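PDB 6G7N: extracellular solute-binding protein, family 1 from Trichodesmium erythraeum IMS101, which binds ferric iron and probably delivers it to an ABC transporter as the periplasmic solute-binding component of an iron-uptake system. Local coordinates for residues A[219-233]-A[286-299]. Sequence-based numbering, arbitrary orientation. Where two conformers were deposited one is given.
Sequences MFFPNQNGRGTHVNI and FGSFKNDSTNVSVY
With CG of Phe221 anti to its carbonyl carbon (chi1 -61°) and CG of Phe289 tucked between backbone N and carbonyl carbon (chi1 59°), the two rings lie almost flat on each other in an offset stack, centroids 3.9 Å apart. Phe286 O meets the edge of the Phe221 ring in its plane. Thr229 and Val231 border Phe289, whose ring also meets Tyr271 edge-to-face. An alanine in place of Phe221 would probably strip Phe289 of its stacking partner and leave a gap beside it.

Beside the stack, the Gln224 amide grips the backbone of Lys290 twice: OE1 accepts from Lys290 N at 2.8 Å and NE2 donates to Lys290 O at 3.1 Å. Lys290 O also takes the N-H of Thr229, and Asp292 N donates to Thr229 O, completing a single beta bridge. The extended Lys290 chain carries NZ to Gly226 O (2.8 Å). Arg227 NE forms a long salt bridge to Asp292 OD2 (3.5 Å), reinforced by water, while its NH1 pairs with Glu121. Farther along, in one conformer, Tyr299 OH donates to Val231 O at 2.6 Å, in the carbonyl plane, and His230 CE1 lies over the rim of one tyrosine face.

Aromatic stacking, a two-point amide grip and backbone bonds thus fasten the 286-299 segment along the loop and adjoining ends of strands 217-220 and 231-239, while the water-bridged Arg227-Asp292 pair sits at partly exposed positions.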
loop_
_atom_site.group_PDB
_atom_site.type_symbol
_atom_site.label_atom_id
_atom_site.label_comp_id
_atom_site.label_asym_id
_atom_site.label_seq_id
_atom_site.Cartn_x
_atom_site.Cartn_y
_atom_site.Cartn_z
ATOM N N MET A 219 6.332 -10.594 -12.026
ATOM C CA MET A 219 5.434 -9.499 -11.649
ATOM C C MET A 219 4.926 -8.818 -12.892
ATOM O O MET A 219 5.724 -8.371 -13.702
ATOM C CB MET A 219 6.224 -8.473 -10.830
ATOM C CG MET A 219 5.477 -7.179 -10.602
ATOM S SD MET A 219 6.303 -6.146 -9.388
ATOM C CE MET A 219 6.711 -7.345 -8.168
ATOM N N PHE A 220 3.600 -8.693 -13.013
ATOM C CA PHE A 220 2.960 -8.050 -14.153
ATOM C C PHE A 220 2.138 -6.856 -13.648
ATOM O O PHE A 220 1.276 -7.015 -12.786
ATOM C CB PHE A 220 2.064 -9.050 -14.888
ATOM C CG PHE A 220 1.449 -8.535 -16.155
ATOM C CD1 PHE A 220 2.125 -8.617 -17.363
ATOM C CD2 PHE A 220 0.213 -7.915 -16.129
ATOM C CE1 PHE A 220 1.550 -8.158 -18.530
ATOM C CE2 PHE A 220 -0.355 -7.436 -17.295
ATOM C CZ PHE A 220 0.314 -7.551 -18.488
ATOM N N PHE A 221 2.393 -5.687 -14.233
ATOM C CA PHE A 221 1.699 -4.445 -13.874
ATOM C C PHE A 221 0.463 -4.318 -14.764
ATOM O O PHE A 221 0.599 -4.095 -15.960
ATOM C CB PHE A 221 2.644 -3.252 -14.090
ATOM C CG PHE A 221 3.893 -3.326 -13.242
ATOM C CD1 PHE A 221 3.842 -3.146 -11.876
ATOM C CD2 PHE A 221 5.125 -3.591 -13.810
ATOM C CE1 PHE A 221 4.953 -3.208 -11.062
ATOM C CE2 PHE A 221 6.262 -3.669 -13.007
ATOM C CZ PHE A 221 6.179 -3.474 -11.635
ATOM N N PRO A 222 -0.770 -4.452 -14.210
ATOM C CA PRO A 222 -1.907 -4.546 -15.090
ATOM C C PRO A 222 -2.392 -3.196 -15.621
ATOM O O PRO A 222 -2.062 -2.120 -15.098
ATOM C CB PRO A 222 -2.986 -5.196 -14.198
ATOM C CG PRO A 222 -2.232 -5.840 -13.082
ATOM C CD PRO A 222 -1.120 -4.868 -12.846
ATOM N N ASN A 223 -3.199 -3.294 -16.677
ATOM C CA ASN A 223 -3.934 -2.165 -17.255
ATOM C C ASN A 223 -3.007 -1.098 -17.874
ATOM O O ASN A 223 -3.388 0.072 -18.003
ATOM C CB ASN A 223 -4.957 -1.524 -16.289
ATOM C CG ASN A 223 -6.065 -2.483 -15.850
ATOM O OD1 ASN A 223 -5.799 -3.548 -15.308
ATOM N ND2 ASN A 223 -7.340 -2.104 -16.095
ATOM N N GLN A 224 -1.855 -1.534 -18.388
ATOM C CA GLN A 224 -0.912 -0.611 -19.014
ATOM C C GLN A 224 -1.401 0.040 -20.278
ATOM O O GLN A 224 -0.930 1.123 -20.611
ATOM C CB GLN A 224 0.413 -1.325 -19.296
ATOM C CG GLN A 224 1.126 -1.728 -18.017
ATOM C CD GLN A 224 1.504 -0.524 -17.194
ATOM O OE1 GLN A 224 2.387 0.274 -17.606
ATOM N NE2 GLN A 224 0.823 -0.316 -16.054
ATOM N N ASN A 225 -2.285 -0.630 -21.004
ATOM C CA ASN A 225 -2.826 -0.091 -22.229
ATOM C C ASN A 225 -4.097 0.694 -22.007
ATOM O O ASN A 225 -4.688 1.185 -22.960
ATOM C CB ASN A 225 -3.015 -1.196 -23.283
ATOM C CG ASN A 225 -1.694 -1.791 -23.714
ATOM O OD1 ASN A 225 -0.710 -1.083 -23.841
ATOM N ND2 ASN A 225 -1.662 -3.085 -23.903
ATOM N N GLY A 226 -4.490 0.849 -20.743
ATOM C CA GLY A 226 -5.672 1.594 -20.339
ATOM C C GLY A 226 -5.325 2.552 -19.233
ATOM O O GLY A 226 -4.450 3.418 -19.398
ATOM N N ARG A 227 -6.026 2.429 -18.107
ATOM C CA ARG A 227 -5.939 3.439 -17.059
ATOM C C ARG A 227 -4.679 3.380 -16.210
ATOM O O ARG A 227 -4.407 4.337 -15.497
ATOM C CB ARG A 227 -7.169 3.389 -16.180
ATOM C CG ARG A 227 -7.269 2.131 -15.304
ATOM C CD ARG A 227 -8.529 2.132 -14.475
ATOM N NE ARG A 227 -8.638 0.941 -13.630
ATOM C CZ ARG A 227 -9.327 -0.167 -13.916
ATOM N NH1 ARG A 227 -10.027 -0.268 -15.027
ATOM N NH2 ARG A 227 -9.290 -1.186 -13.088
ATOM N N GLY A 228 -3.944 2.264 -16.251
ATOM C CA GLY A 228 -2.768 2.107 -15.448
ATOM C C GLY A 228 -2.965 1.208 -14.245
ATOM O O GLY A 228 -4.075 0.794 -13.916
ATOM N N THR A 229 -1.863 0.903 -13.565
ATOM C CA THR A 229 -1.832 -0.012 -12.459
ATOM C C THR A 229 -2.351 0.650 -11.173
ATOM O O THR A 229 -2.122 1.841 -10.941
ATOM C CB THR A 229 -0.387 -0.525 -12.278
ATOM O OG1 THR A 229 0.006 -1.220 -13.457
ATOM C CG2 THR A 229 -0.184 -1.400 -11.075
ATOM N N HIS A 230 -3.006 -0.156 -10.330
ATOM C CA HIS A 230 -3.461 0.272 -8.993
ATOM C C HIS A 230 -2.250 0.428 -8.071
ATOM O O HIS A 230 -1.537 -0.562 -7.797
ATOM C CB HIS A 230 -4.419 -0.772 -8.455
ATOM C CG HIS A 230 -4.872 -0.535 -7.054
ATOM N ND1 HIS A 230 -5.979 0.206 -6.732
ATOM C CD2 HIS A 230 -4.378 -0.987 -5.870
ATOM C CE1 HIS A 230 -6.141 0.174 -5.414
ATOM N NE2 HIS A 230 -5.192 -0.547 -4.858
ATOM N N VAL A 231 -2.035 1.662 -7.625
ATOM C CA VAL A 231 -1.002 1.983 -6.670
ATOM C C VAL A 231 -1.621 2.435 -5.368
ATOM O O VAL A 231 -2.723 2.989 -5.308
ATOM C CB VAL A 231 0.029 2.991 -7.228
ATOM C CG1 VAL A 231 0.764 2.366 -8.410
ATOM C CG2 VAL A 231 -0.580 4.324 -7.606
ATOM N N ASN A 232 -0.867 2.238 -4.306
ATOM C CA ASN A 232 -1.322 2.633 -2.965
ATOM C C ASN A 232 -0.103 3.112 -2.195
ATOM O O ASN A 232 1.011 3.117 -2.748
ATOM C CB ASN A 232 -2.085 1.454 -2.332
ATOM C CG ASN A 232 -3.120 1.841 -1.280
ATOM O OD1 ASN A 232 -3.013 2.888 -0.616
ATOM N ND2 ASN A 232 -4.129 0.975 -1.088
ATOM N N ILE A 233 -0.304 3.554 -0.944
ATOM C CA ILE A 233 0.738 4.306 -0.246
ATOM C C ILE A 233 1.005 3.790 1.154
ATOM O O ILE A 233 0.128 3.245 1.838
ATOM C CB ILE A 233 0.367 5.809 -0.164
ATOM C CG1 ILE A 233 -1.018 6.039 0.456
ATOM C CG2 ILE A 233 0.466 6.442 -1.535
ATOM C CD1 ILE A 233 -1.267 7.476 0.884
ATOM N N PHE A 286 12.161 -4.963 -12.965
ATOM C CA PHE A 286 10.757 -5.050 -13.333
ATOM C C PHE A 286 10.297 -3.922 -14.240
ATOM O O PHE A 286 9.248 -4.040 -14.877
ATOM C CB PHE A 286 9.900 -5.133 -12.089
ATOM C CG PHE A 286 10.233 -6.302 -11.233
ATOM C CD1 PHE A 286 9.857 -7.581 -11.610
ATOM C CD2 PHE A 286 10.975 -6.141 -10.083
ATOM C CE1 PHE A 286 10.182 -8.673 -10.840
ATOM C CE2 PHE A 286 11.304 -7.233 -9.304
ATOM C CZ PHE A 286 10.891 -8.500 -9.684
ATOM N N GLY A 287 11.073 -2.840 -14.308
ATOM C CA GLY A 287 10.800 -1.726 -15.223
ATOM C C GLY A 287 9.782 -0.757 -14.673
ATOM O O GLY A 287 9.106 -1.027 -13.694
ATOM N N SER A 288 9.693 0.392 -15.319
ATOM C CA SER A 288 8.695 1.386 -14.957
ATOM C C SER A 288 7.337 0.964 -15.517
ATOM O O SER A 288 7.204 0.068 -16.361
ATOM C CB SER A 288 9.075 2.758 -15.468
ATOM O OG SER A 288 9.209 2.709 -16.859
ATOM N N PHE A 289 6.299 1.603 -15.003
ATOM C CA PHE A 289 4.950 1.243 -15.370
ATOM C C PHE A 289 4.024 2.429 -15.155
ATOM O O PHE A 289 4.238 3.275 -14.272
ATOM C CB PHE A 289 4.434 0.012 -14.578
ATOM C CG PHE A 289 4.419 0.184 -13.093
ATOM C CD1 PHE A 289 5.555 -0.051 -12.354
ATOM C CD2 PHE A 289 3.254 0.574 -12.423
ATOM C CE1 PHE A 289 5.551 0.107 -10.992
ATOM C CE2 PHE A 289 3.236 0.711 -11.053
ATOM C CZ PHE A 289 4.392 0.471 -10.328
ATOM N N LYS A 290 2.984 2.482 -15.976
ATOM C CA LYS A 290 1.969 3.516 -15.866
ATOM C C LYS A 290 1.147 3.325 -14.599
ATOM O O LYS A 290 0.624 2.247 -14.348
ATOM C CB LYS A 290 1.017 3.461 -17.054
ATOM C CG LYS A 290 0.000 4.565 -17.057
ATOM C CD LYS A 290 -0.935 4.470 -18.241
ATOM C CE LYS A 290 -1.951 5.591 -18.193
ATOM N NZ LYS A 290 -2.742 5.638 -19.437
ATOM N N ASN A 291 1.074 4.392 -13.808
ATOM C CA ASN A 291 0.276 4.431 -12.593
ATOM C C ASN A 291 -1.110 5.023 -12.922
ATOM O O ASN A 291 -1.190 6.063 -13.569
ATOM C CB ASN A 291 0.875 5.394 -11.547
ATOM C CG ASN A 291 2.214 4.978 -10.935
ATOM O OD1 ASN A 291 2.493 5.410 -9.810
ATOM N ND2 ASN A 291 3.070 4.213 -11.631
ATOM N N ASP A 292 -2.173 4.417 -12.391
ATOM C CA ASP A 292 -3.489 5.060 -12.437
ATOM C C ASP A 292 -3.428 6.422 -11.723
ATOM O O ASP A 292 -2.758 6.549 -10.699
ATOM C CB ASP A 292 -4.479 4.070 -11.808
ATOM C CG ASP A 292 -5.947 4.402 -12.013
ATOM O OD1 ASP A 292 -6.337 5.588 -12.121
ATOM O OD2 ASP A 292 -6.731 3.428 -12.045
ATOM N N SER A 293 -4.079 7.447 -12.272
ATOM C CA SER A 293 -4.124 8.782 -11.640
ATOM C C SER A 293 -5.249 8.947 -10.628
ATOM O O SER A 293 -5.379 10.021 -10.070
ATOM C CB SER A 293 -4.168 9.863 -12.688
ATOM O OG SER A 293 -5.360 9.748 -13.421
ATOM N N THR A 294 -6.036 7.910 -10.376
ATOM C CA THR A 294 -7.104 7.998 -9.377
ATOM C C THR A 294 -6.557 8.446 -8.022
ATOM O O THR A 294 -5.520 7.972 -7.568
ATOM C CB THR A 294 -7.766 6.615 -9.224
ATOM O OG1 THR A 294 -8.380 6.253 -10.466
ATOM C CG2 THR A 294 -8.847 6.576 -8.132
ATOM N N ASN A 295 -7.262 9.375 -7.359
ATOM C CA ASN A 295 -6.825 9.770 -6.040
ATOM C C ASN A 295 -7.068 8.621 -5.065
ATOM O O ASN A 295 -8.179 8.088 -4.964
ATOM C CB ASN A 295 -7.547 11.051 -5.594
ATOM C CG ASN A 295 -6.977 11.546 -4.294
ATOM O OD1 ASN A 295 -7.303 11.020 -3.213
ATOM N ND2 ASN A 295 -6.089 12.517 -4.369
ATOM N N VAL A 296 -6.029 8.266 -4.299
ATOM C CA VAL A 296 -6.100 7.075 -3.449
ATOM C C VAL A 296 -7.118 7.223 -2.310
ATOM O O VAL A 296 -7.514 6.213 -1.735
ATOM C CB VAL A 296 -4.711 6.660 -2.924
ATOM C CG1 VAL A 296 -3.785 6.293 -4.088
ATOM C CG2 VAL A 296 -4.078 7.726 -2.062
ATOM N N SER A 297 -7.564 8.449 -2.003
ATOM C CA SER A 297 -8.659 8.603 -1.026
ATOM C C SER A 297 -9.926 7.857 -1.430
ATOM O O SER A 297 -10.696 7.481 -0.559
ATOM C CB SER A 297 -8.997 10.061 -0.771
ATOM O OG SER A 297 -9.580 10.687 -1.887
ATOM N N VAL A 298 -10.141 7.657 -2.733
ATOM C CA VAL A 298 -11.298 6.880 -3.214
ATOM C C VAL A 298 -11.348 5.511 -2.555
ATOM O O VAL A 298 -12.427 4.947 -2.326
ATOM C CB VAL A 298 -11.215 6.740 -4.767
ATOM C CG1 VAL A 298 -12.157 5.682 -5.289
ATOM C CG2 VAL A 298 -11.488 8.093 -5.406
ATOM N N TYR A 299 -10.165 4.943 -2.295
ATOM C CA TYR A 299 -10.068 3.581 -1.725
ATOM C C TYR A 299 -10.696 3.517 -0.376
ATOM O O TYR A 299 -11.317 2.526 0.019
ATOM C CB TYR A 299 -8.630 3.111 -1.499
ATOM C CG TYR A 299 -7.732 3.156 -2.686
ATOM C CD1 TYR A 299 -8.238 3.302 -3.967
ATOM C CD2 TYR A 299 -6.356 3.097 -2.518
ATOM C CE1 TYR A 299 -7.394 3.423 -5.059
ATOM C CE2 TYR A 299 -5.513 3.177 -3.609
ATOM C CZ TYR A 299 -6.041 3.342 -4.879
ATOM O OH TYR A 299 -5.220 3.456 -5.969
HETATM O O HOH W 1 8.036 -7.202 -14.305
HETATM O O HOH W 2 -6.071 0.735 -11.839
HETATM O O HOH W 3 -8.775 2.523 -10.645
HETATM O O HOH W 4 -5.104 6.973 -15.078
HETATM O O HOH W 5 -4.144 3.784 -8.340
#